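Local coordinates for hemolysin BL lytic component L1 (Bacillus cereus, PDB 7NMQ), which forms the lytic component L1 of haemolysin BL, an alpha-helical pore-forming toxin of the ClyA-like family, and probably acts together with its partner components to lyse membranes, at residues A[23-28]-A[359-364]; A[30-35]-A[64-69]; A[217-220]-A[225-228]; A[209-214]-A[354-359]; A[12-17]-A[79-84]. All blocks are in the same frame, centred on the assembly; numbering follows the deposited sequence.

Contact 1: A[23-28]-A[359-364]; sequences VMDLYA and KDIAFK
Phe363 and Asp25 carry most of the interface where the C-terminal tail, in its non-helical part 359-364, lies beside helix segment 23-28. The phenyl ring meets the aspartate through its CE1-CZ side: Phe363 CZ is 3.7 Å from Asp25 CB, and Phe363 CE1 is 3.6 Å from Asp25 OD2. Carboxylate and ring planes stand 78° apart, so the two flat groups are far from stacking. With Phe363 CG anti to its own carbonyl carbon (chi1 -76°), the ring extends from the tail toward the helix. Leu26 CD2 lies at the ring edge near CE2, but that approach is too short for two carbons and its detail is doubtful.

The polar link is made by water. One water donates to Asp25 OD2 and accepts from Ile361 N, at 2.9 Å from that nitrogen. A second donates both to Asp25 OD2 and to Ile361 O, lying 2.8 Å from the carbonyl oxygen. Both backbone polar groups of Ile361 are thus tied to a single carboxylate oxygen, while Ile361 CD1 packs 3.8 Å from the same Asp25 OD2. The other oxygen, OD1, takes a hydrogen bond from Trp69 and a salt bridge from Lys74, which fixes the carboxylate from the helix 45-103 side and probably favours its charged state.

Lys29 makes a cation-pi contact with Phe363, and Leu22 of helix 10-33 also touches the ring. Ile361 packs on Ile210 and Gly214, and Val217 of strand 217-222 on Phe363 and Leu26, placing the tail between helices 10-33 and 203-216 and the start of the hairpin.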
# COMPACT_ATOMS: atom_id res chain seq x y z
N VAL A 23 -4.35 -0.85 0.71
CA VAL A 23 -5.19 0.28 0.25
C VAL A 23 -5.25 0.27 -1.28
O VAL A 23 -6.35 0.42 -1.85
CB VAL A 23 -4.67 1.61 0.80
CG1 VAL A 23 -5.29 2.78 0.09
CG2 VAL A 23 -4.82 1.63 2.32
N MET A 24 -4.13 0.06 -1.96
CA MET A 24 -4.13 0.00 -3.44
C MET A 24 -4.97 -1.17 -3.91
O MET A 24 -5.71 -1.00 -4.91
CB MET A 24 -2.74 -0.20 -4.01
CG MET A 24 -1.89 0.99 -3.87
SD MET A 24 -2.40 2.41 -4.81
CE MET A 24 -2.32 1.83 -6.50
N ASP A 25 -4.86 -2.32 -3.25
CA ASP A 25 -5.68 -3.48 -3.68
C ASP A 25 -7.17 -3.13 -3.61
O ASP A 25 -7.90 -3.46 -4.53
CB ASP A 25 -5.40 -4.71 -2.83
CG ASP A 25 -4.15 -5.51 -3.19
OD1 ASP A 25 -3.55 -5.26 -4.26
OD2 ASP A 25 -3.79 -6.39 -2.38
N LEU A 26 -7.60 -2.51 -2.51
CA LEU A 26 -9.03 -2.14 -2.32
C LEU A 26 -9.46 -1.21 -3.46
O LEU A 26 -10.47 -1.48 -4.12
CB LEU A 26 -9.25 -1.44 -0.98
CG LEU A 26 -9.35 -2.34 0.25
CD1 LEU A 26 -10.47 -1.85 1.16
CD2 LEU A 26 -9.58 -3.78 -0.13
N TYR A 27 -8.74 -0.12 -3.65
CA TYR A 27 -9.11 0.89 -4.66
C TYR A 27 -9.10 0.21 -6.03
O TYR A 27 -10.06 0.41 -6.82
CB TYR A 27 -8.12 2.05 -4.68
CG TYR A 27 -8.22 2.99 -3.52
CD1 TYR A 27 -9.42 3.25 -2.88
CD2 TYR A 27 -7.08 3.66 -3.06
CE1 TYR A 27 -9.49 4.11 -1.79
CE2 TYR A 27 -7.15 4.53 -1.97
CZ TYR A 27 -8.35 4.77 -1.35
OH TYR A 27 -8.39 5.64 -0.29
N ALA A 28 -8.09 -0.58 -6.36
CA ALA A 28 -8.03 -1.20 -7.71
C ALA A 28 -9.24 -2.11 -7.90
O ALA A 28 -9.89 -2.12 -8.98
CB ALA A 28 -6.74 -1.95 -7.86
N LYS A 359 3.71 -11.76 -0.74
CA LYS A 359 2.67 -12.61 -1.37
C LYS A 359 1.36 -11.84 -1.37
O LYS A 359 1.18 -10.97 -0.53
CB LYS A 359 2.55 -13.90 -0.58
CG LYS A 359 3.74 -14.82 -0.77
CD LYS A 359 3.59 -16.11 -0.09
CE LYS A 359 3.94 -16.05 1.38
NZ LYS A 359 4.33 -17.39 1.89
N ASP A 360 0.49 -12.12 -2.33
CA ASP A 360 -0.78 -11.40 -2.35
C ASP A 360 -1.47 -11.49 -1.00
O ASP A 360 -1.55 -12.58 -0.42
CB ASP A 360 -1.73 -11.96 -3.40
CG ASP A 360 -1.37 -11.53 -4.81
OD1 ASP A 360 -0.57 -10.58 -4.96
OD2 ASP A 360 -1.91 -12.17 -5.76
N ILE A 361 -2.09 -10.39 -0.59
CA ILE A 361 -3.09 -10.45 0.49
C ILE A 361 -4.26 -11.29 0.01
O ILE A 361 -4.75 -11.10 -1.13
CB ILE A 361 -3.53 -9.03 0.88
CG1 ILE A 361 -2.33 -8.18 1.31
CG2 ILE A 361 -4.62 -9.09 1.93
CD1 ILE A 361 -2.62 -6.73 1.21
N ALA A 362 -4.72 -12.24 0.81
CA ALA A 362 -5.82 -13.14 0.39
C ALA A 362 -7.13 -12.38 0.50
O ALA A 362 -7.59 -12.15 1.62
CB ALA A 362 -5.80 -14.37 1.24
N PHE A 363 -7.63 -11.96 -0.65
CA PHE A 363 -9.01 -11.48 -0.85
C PHE A 363 -9.85 -12.63 -1.40
O PHE A 363 -9.30 -13.63 -1.87
CB PHE A 363 -9.02 -10.34 -1.87
CG PHE A 363 -8.53 -9.01 -1.36
CD1 PHE A 363 -7.19 -8.72 -1.16
CD2 PHE A 363 -9.44 -7.99 -1.17
CE1 PHE A 363 -6.79 -7.47 -0.73
CE2 PHE A 363 -9.04 -6.73 -0.78
CZ PHE A 363 -7.72 -6.48 -0.50
N LYS A 364 -11.16 -12.45 -1.41
CA LYS A 364 -12.09 -13.39 -2.07
C LYS A 364 -11.80 -13.45 -3.57
O LYS A 364 -11.53 -12.37 -4.17
CB LYS A 364 -13.50 -12.94 -1.75
CG LYS A 364 -13.83 -13.17 -0.29
CD LYS A 364 -15.00 -12.41 0.27
CE LYS A 364 -14.99 -12.48 1.78
NZ LYS A 364 -14.92 -13.89 2.25
O HOH W 1 -1.56 -8.00 -2.06
O HOH W 2 -4.28 -9.15 -3.13

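Contact 2: A[30-35]-A[64-69]; sequences TMIKQP and INANYW
Ile32 meets Ala66 and Asn67 in the antiparallel packing of helix 10-33 on helix 45-103, two successive helices of the toxin's long alpha-helical bundle. Its CG1 lies 3.7 Å from Ala66 CB. The terminal CD1 goes on to the amide of Asn67, 3.5 Å from Asn67 OD1 and 3.7 Å from Asn67 ND2; the methyl sits above the amide plane, displaced toward its O and N atoms, and singles out neither. The isoleucine chain runs roughly perpendicular to that of the asparagine. The extended second torsion of Ile32 (chi2 166°) carries CD1 out to the amide, while CG1 stays over the alanine. Met31 adds a looser contact, its CB 4.2 Å from Ala66 CB. The backbones come close here, with 6.6 Å between Ile32 CA and Ala66 CA, an approach that the small alanine allows.

Around this first shell, Leu70, one turn after Ala66 on helix 45-103, also touches Ile32, and Ala28, one turn before Ile32, packs on Ala66. Asn67 ND2 makes a weak hydrogen bond to Arg63 O, one turn back. In the conformer given, the bent chain of Met31 turns from Ala66 to helix 275-325. At the end of helix 10-33, Gln34 ties its amide to Ala226, Ser282 and Asn285. It is the first residue with non-helical backbone torsions, and its N still donates to Met31 O at 3.2 Å.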
# COMPACT_ATOMS: atom_id res chain seq x y z
N THR A 30 -12.11 -2.02 -6.51
CA THR A 30 -13.33 -1.22 -6.55
C THR A 30 -13.47 -0.63 -7.97
O THR A 30 -14.57 -0.71 -8.58
CB THR A 30 -13.35 -0.14 -5.47
OG1 THR A 30 -13.16 -0.76 -4.20
CG2 THR A 30 -14.69 0.57 -5.50
N MET A 31 -12.39 -0.08 -8.51
CA MET A 31 -12.41 0.51 -9.86
C MET A 31 -12.83 -0.54 -10.88
O MET A 31 -13.64 -0.23 -11.73
CB MET A 31 -11.04 1.08 -10.24
CG MET A 31 -10.71 2.36 -9.52
SD MET A 31 -12.07 3.51 -9.33
CE MET A 31 -12.26 4.03 -11.03
N ILE A 32 -12.25 -1.74 -10.80
CA ILE A 32 -12.50 -2.84 -11.78
C ILE A 32 -13.99 -3.19 -11.75
O ILE A 32 -14.55 -3.56 -12.81
CB ILE A 32 -11.56 -4.03 -11.49
CG1 ILE A 32 -10.14 -3.64 -11.90
CG2 ILE A 32 -12.04 -5.31 -12.18
CD1 ILE A 32 -9.08 -4.55 -11.39
N LYS A 33 -14.65 -3.11 -10.62
CA LYS A 33 -16.06 -3.54 -10.49
C LYS A 33 -17.02 -2.42 -10.84
O LYS A 33 -18.17 -2.71 -11.06
CB LYS A 33 -16.29 -4.10 -9.08
CG LYS A 33 -15.97 -5.59 -8.93
CD LYS A 33 -16.52 -6.23 -7.69
CE LYS A 33 -17.88 -6.89 -7.84
NZ LYS A 33 -18.40 -7.31 -6.51
N GLN A 34 -16.59 -1.18 -10.93
CA GLN A 34 -17.51 -0.08 -11.22
C GLN A 34 -17.75 -0.06 -12.73
O GLN A 34 -16.82 0.06 -13.52
CB GLN A 34 -16.93 1.24 -10.76
CG GLN A 34 -17.91 2.35 -11.02
CD GLN A 34 -18.01 3.38 -9.94
OE1 GLN A 34 -17.97 3.12 -8.75
NE2 GLN A 34 -18.07 4.61 -10.38
N PRO A 35 -19.01 -0.19 -13.19
CA PRO A 35 -19.25 -0.20 -14.63
C PRO A 35 -19.19 1.20 -15.25
O PRO A 35 -19.19 2.19 -14.53
CB PRO A 35 -20.66 -0.75 -14.74
CG PRO A 35 -21.31 -0.29 -13.49
CD PRO A 35 -20.24 -0.43 -12.42
N ILE A 64 -7.83 -0.42 -16.73
CA ILE A 64 -6.47 -0.84 -17.19
C ILE A 64 -5.46 -0.48 -16.10
O ILE A 64 -4.60 -1.33 -15.78
CB ILE A 64 -6.14 -0.17 -18.52
CG1 ILE A 64 -6.94 -0.86 -19.62
CG2 ILE A 64 -4.65 -0.14 -18.83
CD1 ILE A 64 -6.87 -0.17 -20.89
N ASN A 65 -5.52 0.73 -15.56
CA ASN A 65 -4.52 1.12 -14.53
C ASN A 65 -4.68 0.24 -13.29
O ASN A 65 -3.67 -0.10 -12.62
CB ASN A 65 -4.67 2.60 -14.17
CG ASN A 65 -4.16 3.52 -15.23
OD1 ASN A 65 -3.43 3.12 -16.12
ND2 ASN A 65 -4.61 4.76 -15.14
N ALA A 66 -5.92 -0.10 -12.94
CA ALA A 66 -6.17 -0.94 -11.75
C ALA A 66 -5.54 -2.30 -11.99
O ALA A 66 -4.93 -2.89 -11.06
CB ALA A 66 -7.63 -1.00 -11.47
N ASN A 67 -5.73 -2.87 -13.17
CA ASN A 67 -5.15 -4.19 -13.48
C ASN A 67 -3.62 -4.09 -13.55
O ASN A 67 -2.95 -5.05 -13.16
CB ASN A 67 -5.74 -4.78 -14.75
CG ASN A 67 -7.09 -5.41 -14.47
OD1 ASN A 67 -7.18 -6.35 -13.70
ND2 ASN A 67 -8.14 -4.81 -15.00
N TYR A 68 -3.06 -2.95 -13.94
CA TYR A 68 -1.59 -2.78 -13.97
C TYR A 68 -1.10 -2.83 -12.53
O TYR A 68 -0.07 -3.47 -12.27
CB TYR A 68 -1.18 -1.43 -14.55
CG TYR A 68 0.31 -1.28 -14.70
CD1 TYR A 68 0.96 -1.76 -15.81
CD2 TYR A 68 1.06 -0.67 -13.70
CE1 TYR A 68 2.34 -1.63 -15.94
CE2 TYR A 68 2.43 -0.49 -13.83
CZ TYR A 68 3.07 -0.99 -14.95
OH TYR A 68 4.41 -0.85 -15.10
N TRP A 69 -1.77 -2.16 -11.61
CA TRP A 69 -1.41 -2.27 -10.16
C TRP A 69 -1.37 -3.75 -9.81
O TRP A 69 -0.37 -4.23 -9.23
CB TRP A 69 -2.35 -1.48 -9.24
CG TRP A 69 -2.22 -1.97 -7.83
CD1 TRP A 69 -3.07 -2.79 -7.14
CD2 TRP A 69 -1.07 -1.80 -6.99
NE1 TRP A 69 -2.54 -3.10 -5.91
CE2 TRP A 69 -1.31 -2.53 -5.80
CE3 TRP A 69 0.14 -1.10 -7.14
CZ2 TRP A 69 -0.40 -2.54 -4.74
CZ3 TRP A 69 1.03 -1.15 -6.10
CH2 TRP A 69 0.76 -1.83 -4.92

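Contact 3: A[217-220]-A[225-228]; sequences VVIV and TATP
Ile219 reaches Pro228 through two bends: CG1 sits anti to the carbonyl carbon, and chi2 of -71° folds CD1 back across the strand gap to 3.7 Å from Pro228 CB. The same first torsion sends CG2 the other way along the neighbouring strand, to 3.9 Å from Ala226 CB. One isoleucine therefore covers two residues with different branches. Its pairing with Pro228 is antiparallel and non-hydrogen-bonded, with the two CA atoms 4.3 Å apart, which suits a proline because no N-H is asked of it.

The next pair is hydrogen-bonded. Val220 N donates to Thr227 O at 2.9 Å, almost straight at 171°, and Thr227 N returns a bond to Val220 O at 2.9 Å with a more bent N-H...O angle of 146°. In each, the donor is tilted out of the acceptor's carbonyl plane. Together they mark a two-stranded antiparallel beta hairpin in an otherwise largely helical protein, consistent with the beta-tongue of ClyA-like toxins; segment 217-220 lies inside a region predicted to be a transmembrane helix. Two CA-H...O contacts flank the N-H pair: Pro228 CA to Val218 O at 3.3 Å, and Ala226 CA to Val220 O at 3.4 Å; Val220 O thus receives both Thr227 N-H and Ala226 CA-H.

On the face bearing Ile219 and Pro228, both side chains touch Thr30 of helix 10-33. On the face bearing Val220 and Thr227, Thr227 packs on Ser263 and Ile266 of helix 247-272. Lys33 binds Ile219 O from the helix 10-33 side, and Gln34 OE1 accepts from Ala226 N.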
# COMPACT_ATOMS: atom_id res chain seq x y z
N VAL A 217 -13.01 -8.30 2.94
CA VAL A 217 -13.50 -7.26 2.00
C VAL A 217 -14.48 -7.86 1.01
O VAL A 217 -14.22 -8.90 0.41
CB VAL A 217 -12.37 -6.57 1.25
CG1 VAL A 217 -12.87 -5.81 0.04
CG2 VAL A 217 -11.63 -5.66 2.20
N VAL A 218 -15.60 -7.16 0.85
CA VAL A 218 -16.53 -7.41 -0.27
C VAL A 218 -16.73 -6.08 -1.00
O VAL A 218 -16.64 -5.04 -0.35
CB VAL A 218 -17.87 -7.98 0.23
CG1 VAL A 218 -17.68 -9.39 0.75
CG2 VAL A 218 -18.63 -7.10 1.20
N ILE A 219 -16.96 -6.13 -2.31
CA ILE A 219 -17.25 -4.90 -3.09
C ILE A 219 -18.73 -5.00 -3.51
O ILE A 219 -19.07 -5.99 -4.17
CB ILE A 219 -16.28 -4.78 -4.27
CG1 ILE A 219 -14.78 -4.93 -3.91
CG2 ILE A 219 -16.61 -3.47 -4.99
CD1 ILE A 219 -14.17 -3.84 -3.16
N VAL A 220 -19.56 -4.03 -3.12
CA VAL A 220 -21.01 -4.03 -3.48
C VAL A 220 -21.25 -2.99 -4.55
O VAL A 220 -20.78 -1.85 -4.37
CB VAL A 220 -21.94 -3.83 -2.26
CG1 VAL A 220 -23.38 -3.50 -2.63
CG2 VAL A 220 -21.91 -5.08 -1.39
N THR A 225 -22.55 2.28 -8.67
CA THR A 225 -21.45 2.70 -7.77
C THR A 225 -20.92 1.47 -7.03
O THR A 225 -21.68 0.77 -6.36
CB THR A 225 -21.92 3.75 -6.77
OG1 THR A 225 -22.36 4.93 -7.43
CG2 THR A 225 -20.81 4.16 -5.84
N ALA A 226 -19.62 1.21 -7.13
CA ALA A 226 -18.94 0.13 -6.37
C ALA A 226 -18.35 0.72 -5.09
O ALA A 226 -17.65 1.76 -5.13
CB ALA A 226 -17.90 -0.51 -7.24
N THR A 227 -18.57 0.02 -3.99
CA THR A 227 -18.18 0.50 -2.64
C THR A 227 -17.70 -0.71 -1.85
O THR A 227 -18.42 -1.71 -1.80
CB THR A 227 -19.42 1.13 -1.97
OG1 THR A 227 -19.87 2.23 -2.77
CG2 THR A 227 -19.20 1.65 -0.58
N PRO A 228 -16.48 -0.68 -1.26
CA PRO A 228 -16.05 -1.77 -0.40
C PRO A 228 -16.68 -1.71 0.99
O PRO A 228 -17.04 -0.66 1.47
CB PRO A 228 -14.56 -1.62 -0.22
CG PRO A 228 -14.24 -0.30 -0.76
CD PRO A 228 -15.44 0.33 -1.42

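Contact 4: A[209-214]-A[354-359]; sequences VIAAIG and AEFISK
The ring of Phe356 is the single side chain that bridges helix segments 209-214 and 354-359, meeting Ile210 and Ala211 with its far end. A fully extended first torsion (chi1 179°) places CG anti to the backbone N and directs the ring toward helix 203-216, while chi2 of -82° turns the ring plane nearly perpendicular to the plane of CA, CB and CG. The CG2 branch of Ile210 comes in at the ring edge, close to its plane, 3.9 Å from Phe356 CE1. That branch owes its position to chi1 of -68°, which places CG2 anti to the backbone N. Ala211 CB approaches obliquely, 3.9 Å from Phe356 CZ and 4.0 Å from Phe356 CE2. Backbones stay well apart, 9.1 Å between Ala211 CA and Phe356 CA, so the ring spans the gap.

Around the phenylalanine, Ser358 OG donates to Glu355 O at 2.6 Å, Lys359 NZ forms a salt bridge to the anti lone pair of Glu355 OE2, and Glu355 OE1 is paired with Arg82.

Ile207, one turn before Ala211, also touches Phe356. Ile210 packs on Ile361 of the tail. Ile357 packs on helices 10-33 and 45-103 and also on Leu203 and Ile207, sharing with Phe356 the packing on helix 203-216.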
# COMPACT_ATOMS: atom_id res chain seq x y z
N VAL A 209 -3.71 -7.61 10.98
CA VAL A 209 -4.84 -6.70 10.64
C VAL A 209 -5.03 -6.71 9.13
O VAL A 209 -6.19 -6.86 8.65
CB VAL A 209 -4.64 -5.29 11.19
CG1 VAL A 209 -5.73 -4.37 10.67
CG2 VAL A 209 -4.52 -5.29 12.71
N ILE A 210 -3.95 -6.58 8.37
CA ILE A 210 -4.05 -6.63 6.89
C ILE A 210 -4.73 -7.92 6.45
O ILE A 210 -5.58 -7.87 5.55
CB ILE A 210 -2.67 -6.47 6.26
CG1 ILE A 210 -2.13 -5.06 6.50
CG2 ILE A 210 -2.73 -6.86 4.78
CD1 ILE A 210 -0.64 -4.91 6.21
N ALA A 211 -4.35 -9.06 7.00
CA ALA A 211 -4.94 -10.36 6.57
C ALA A 211 -6.42 -10.37 6.93
O ALA A 211 -7.23 -10.82 6.09
CB ALA A 211 -4.23 -11.52 7.19
N ALA A 212 -6.77 -9.92 8.11
CA ALA A 212 -8.19 -9.94 8.57
C ALA A 212 -9.04 -9.04 7.68
O ALA A 212 -10.12 -9.45 7.26
CB ALA A 212 -8.27 -9.48 10.00
N ILE A 213 -8.55 -7.86 7.38
CA ILE A 213 -9.33 -6.94 6.52
C ILE A 213 -9.38 -7.51 5.12
O ILE A 213 -10.50 -7.57 4.55
CB ILE A 213 -8.71 -5.54 6.52
CG1 ILE A 213 -8.83 -4.92 7.91
CG2 ILE A 213 -9.37 -4.69 5.42
CD1 ILE A 213 -8.13 -3.59 8.07
N GLY A 214 -8.25 -7.85 4.52
CA GLY A 214 -8.25 -8.32 3.12
C GLY A 214 -9.19 -9.49 2.96
O GLY A 214 -9.95 -9.52 1.96
N ALA A 354 8.07 -10.31 6.38
CA ALA A 354 8.52 -9.99 5.01
C ALA A 354 7.90 -10.99 4.04
O ALA A 354 7.49 -10.61 2.94
CB ALA A 354 10.02 -9.96 4.92
N GLU A 355 7.86 -12.26 4.43
CA GLU A 355 7.33 -13.33 3.57
C GLU A 355 5.85 -12.98 3.29
O GLU A 355 5.39 -13.08 2.13
CB GLU A 355 7.46 -14.65 4.32
CG GLU A 355 6.81 -15.78 3.61
CD GLU A 355 7.57 -16.37 2.44
OE1 GLU A 355 8.80 -16.30 2.46
OE2 GLU A 355 6.90 -16.96 1.55
N PHE A 356 5.11 -12.56 4.31
CA PHE A 356 3.68 -12.18 4.16
C PHE A 356 3.53 -11.07 3.13
O PHE A 356 2.67 -11.19 2.21
CB PHE A 356 3.04 -11.79 5.48
CG PHE A 356 1.60 -11.39 5.31
CD1 PHE A 356 1.26 -10.11 4.89
CD2 PHE A 356 0.58 -12.31 5.50
CE1 PHE A 356 -0.07 -9.73 4.76
CE2 PHE A 356 -0.75 -11.94 5.35
CZ PHE A 356 -1.08 -10.64 4.98
N ILE A 357 4.35 -10.04 3.25
CA ILE A 357 4.21 -8.85 2.35
C ILE A 357 4.58 -9.23 0.92
O ILE A 357 4.11 -8.56 -0.04
CB ILE A 357 5.02 -7.65 2.88
CG1 ILE A 357 4.42 -7.23 4.22
CG2 ILE A 357 5.06 -6.50 1.88
CD1 ILE A 357 5.16 -6.19 4.95
N SER A 358 5.44 -10.23 0.73
CA SER A 358 5.91 -10.66 -0.59
C SER A 358 4.84 -11.43 -1.37
O SER A 358 5.12 -11.79 -2.53
CB SER A 358 7.14 -11.52 -0.49
OG SER A 358 6.87 -12.83 -0.01
N LYS A 359 3.71 -11.76 -0.74
CA LYS A 359 2.67 -12.61 -1.37
C LYS A 359 1.36 -11.84 -1.37
O LYS A 359 1.18 -10.97 -0.53
CB LYS A 359 2.55 -13.90 -0.58
CG LYS A 359 3.74 -14.82 -0.77
CD LYS A 359 3.59 -16.11 -0.09
CE LYS A 359 3.94 -16.05 1.38
NZ LYS A 359 4.33 -17.39 1.89

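Contact 5: A[12-17]-A[79-84]; sequences KALAET and KTARNI
Antiparallel helix packing in the interior of the bundle brings Leu14 of helix 10-33 against Ala81 and Ile84 of helix 45-103. Leu14 and Ile84 meet tip to tip: Leu14 CD2 lies 3.9 Å from Ile84 CD1, and the same isoleucine methyl is 4.0 Å from Leu14 CG and 4.1 Å from Leu14 CD1. The end methyl of Ile84 is thus set against the whole fork of the leucine, not against one prong. Extended second torsions on both sides, 173° in Leu14 and 171° in Ile84, produce this head-on meeting. Ala81, three residues before Ile84 and on the same side of its helix, lends CB to Leu14 CD2 at 4.2 Å. The CA atoms of Leu14 and Ala81 are 7.6 Å apart. The contact is purely apolar and buried.

Other helices close round it. Ile350 and Ile357 of helix 330-357 pack on Leu14, Ile357 also touches Ala81, and Trp311 of helix 275-325 lies on Ile84; Leu203 covers Leu14 from helix 203-216. Toward helix 107-154 the contacts are mixed: Thr80 packs on Val128 and Val131, while Glu127 forms a salt bridge with Lys79 and a hydrogen bond with Asn83. Within helix 45-103, Lys79 NZ donates to Asn83 OD1 at 2.9 Å, lying in the amide's carbonyl plane on a lone pair.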
# COMPACT_ATOMS: atom_id res chain seq x y z
N LYS A 12 9.68 -1.17 10.20
CA LYS A 12 8.72 -0.06 10.16
C LYS A 12 8.35 0.22 8.69
O LYS A 12 7.18 0.41 8.39
CB LYS A 12 9.29 1.13 10.93
CG LYS A 12 9.31 0.92 12.44
CD LYS A 12 9.38 2.19 13.30
CE LYS A 12 8.10 3.00 13.27
NZ LYS A 12 8.24 4.30 13.99
N ALA A 13 9.33 0.23 7.79
CA ALA A 13 9.10 0.51 6.36
C ALA A 13 8.23 -0.60 5.78
O ALA A 13 7.37 -0.30 4.93
CB ALA A 13 10.42 0.61 5.65
N LEU A 14 8.43 -1.85 6.19
CA LEU A 14 7.61 -2.97 5.69
C LEU A 14 6.18 -2.79 6.15
O LEU A 14 5.30 -3.12 5.34
CB LEU A 14 8.11 -4.33 6.16
CG LEU A 14 9.23 -4.93 5.35
CD1 LEU A 14 9.70 -6.18 6.05
CD2 LEU A 14 8.76 -5.25 3.93
N ALA A 15 5.97 -2.37 7.38
CA ALA A 15 4.60 -2.22 7.91
C ALA A 15 3.86 -1.18 7.09
O ALA A 15 2.67 -1.40 6.72
CB ALA A 15 4.65 -1.86 9.36
N GLU A 16 4.53 -0.08 6.77
CA GLU A 16 3.92 0.99 5.95
C GLU A 16 3.65 0.44 4.56
O GLU A 16 2.55 0.67 4.03
CB GLU A 16 4.87 2.18 5.84
CG GLU A 16 5.13 2.86 7.15
CD GLU A 16 5.98 4.12 7.04
OE1 GLU A 16 6.48 4.43 5.94
OE2 GLU A 16 6.15 4.77 8.08
N THR A 17 4.63 -0.24 3.97
CA THR A 17 4.48 -0.80 2.60
C THR A 17 3.29 -1.76 2.58
O THR A 17 2.51 -1.69 1.61
CB THR A 17 5.77 -1.46 2.14
OG1 THR A 17 6.79 -0.49 1.98
CG2 THR A 17 5.56 -2.18 0.82
N LYS A 79 8.45 -8.16 -4.66
CA LYS A 79 9.85 -8.66 -4.84
C LYS A 79 10.75 -7.89 -3.87
O LYS A 79 11.76 -8.49 -3.42
CB LYS A 79 10.32 -8.50 -6.28
CG LYS A 79 11.73 -8.92 -6.60
CD LYS A 79 11.98 -10.36 -6.43
CE LYS A 79 13.20 -10.83 -7.19
NZ LYS A 79 14.41 -10.01 -6.88
N THR A 80 10.48 -6.63 -3.57
CA THR A 80 11.29 -5.84 -2.59
C THR A 80 11.24 -6.60 -1.26
O THR A 80 12.22 -6.70 -0.54
CB THR A 80 10.74 -4.41 -2.51
OG1 THR A 80 10.72 -3.87 -3.84
CG2 THR A 80 11.56 -3.56 -1.56
N ALA A 81 10.05 -7.08 -0.86
CA ALA A 81 9.89 -7.86 0.38
C ALA A 81 10.59 -9.22 0.25
O ALA A 81 11.20 -9.68 1.22
CB ALA A 81 8.46 -8.02 0.80
N ARG A 82 10.45 -9.90 -0.89
CA ARG A 82 11.10 -11.20 -1.11
C ARG A 82 12.62 -11.01 -0.94
O ARG A 82 13.27 -11.91 -0.42
CB ARG A 82 10.75 -11.72 -2.51
CG ARG A 82 11.39 -13.04 -2.90
CD ARG A 82 11.29 -14.14 -1.87
NE ARG A 82 9.90 -14.41 -1.57
CZ ARG A 82 9.43 -15.26 -0.66
NH1 ARG A 82 10.25 -15.99 0.09
NH2 ARG A 82 8.12 -15.37 -0.52
N ASN A 83 13.18 -9.90 -1.39
CA ASN A 83 14.64 -9.66 -1.25
C ASN A 83 15.03 -9.59 0.23
O ASN A 83 16.11 -10.03 0.57
CB ASN A 83 15.07 -8.41 -2.00
CG ASN A 83 15.00 -8.60 -3.50
OD1 ASN A 83 14.89 -9.73 -4.00
ND2 ASN A 83 15.07 -7.46 -4.20
N ILE A 84 14.15 -9.10 1.09
CA ILE A 84 14.41 -9.07 2.55
C ILE A 84 14.43 -10.50 3.05
O ILE A 84 15.32 -10.89 3.82
CB ILE A 84 13.38 -8.16 3.24
CG1 ILE A 84 13.61 -6.72 2.77
CG2 ILE A 84 13.49 -8.31 4.74
CD1 ILE A 84 12.55 -5.75 3.20

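Overall arrangement
Helix 10-33 runs through three of the contacts: contacts 5 and 2 hold it to helix 45-103 at places about 24 Å apart (centre to centre), and contact 1 packs the C-terminal tail on it between them. Contacts 1 and 5 are buried, whereas 2, 3 and 4 are partly open. Chemistry follows place: 5 and 4 are apolar, 2 adds an amide, 1 relies on bridging waters, and 3 alone has direct cross-segment backbone bonds. Polar bonds tie contact 1 to 2 and contact 2 to 3, and a salt bridge ties 5 to 4, whereas contacts 1 and 4 meet through apolar packing of the tail on helix 203-216.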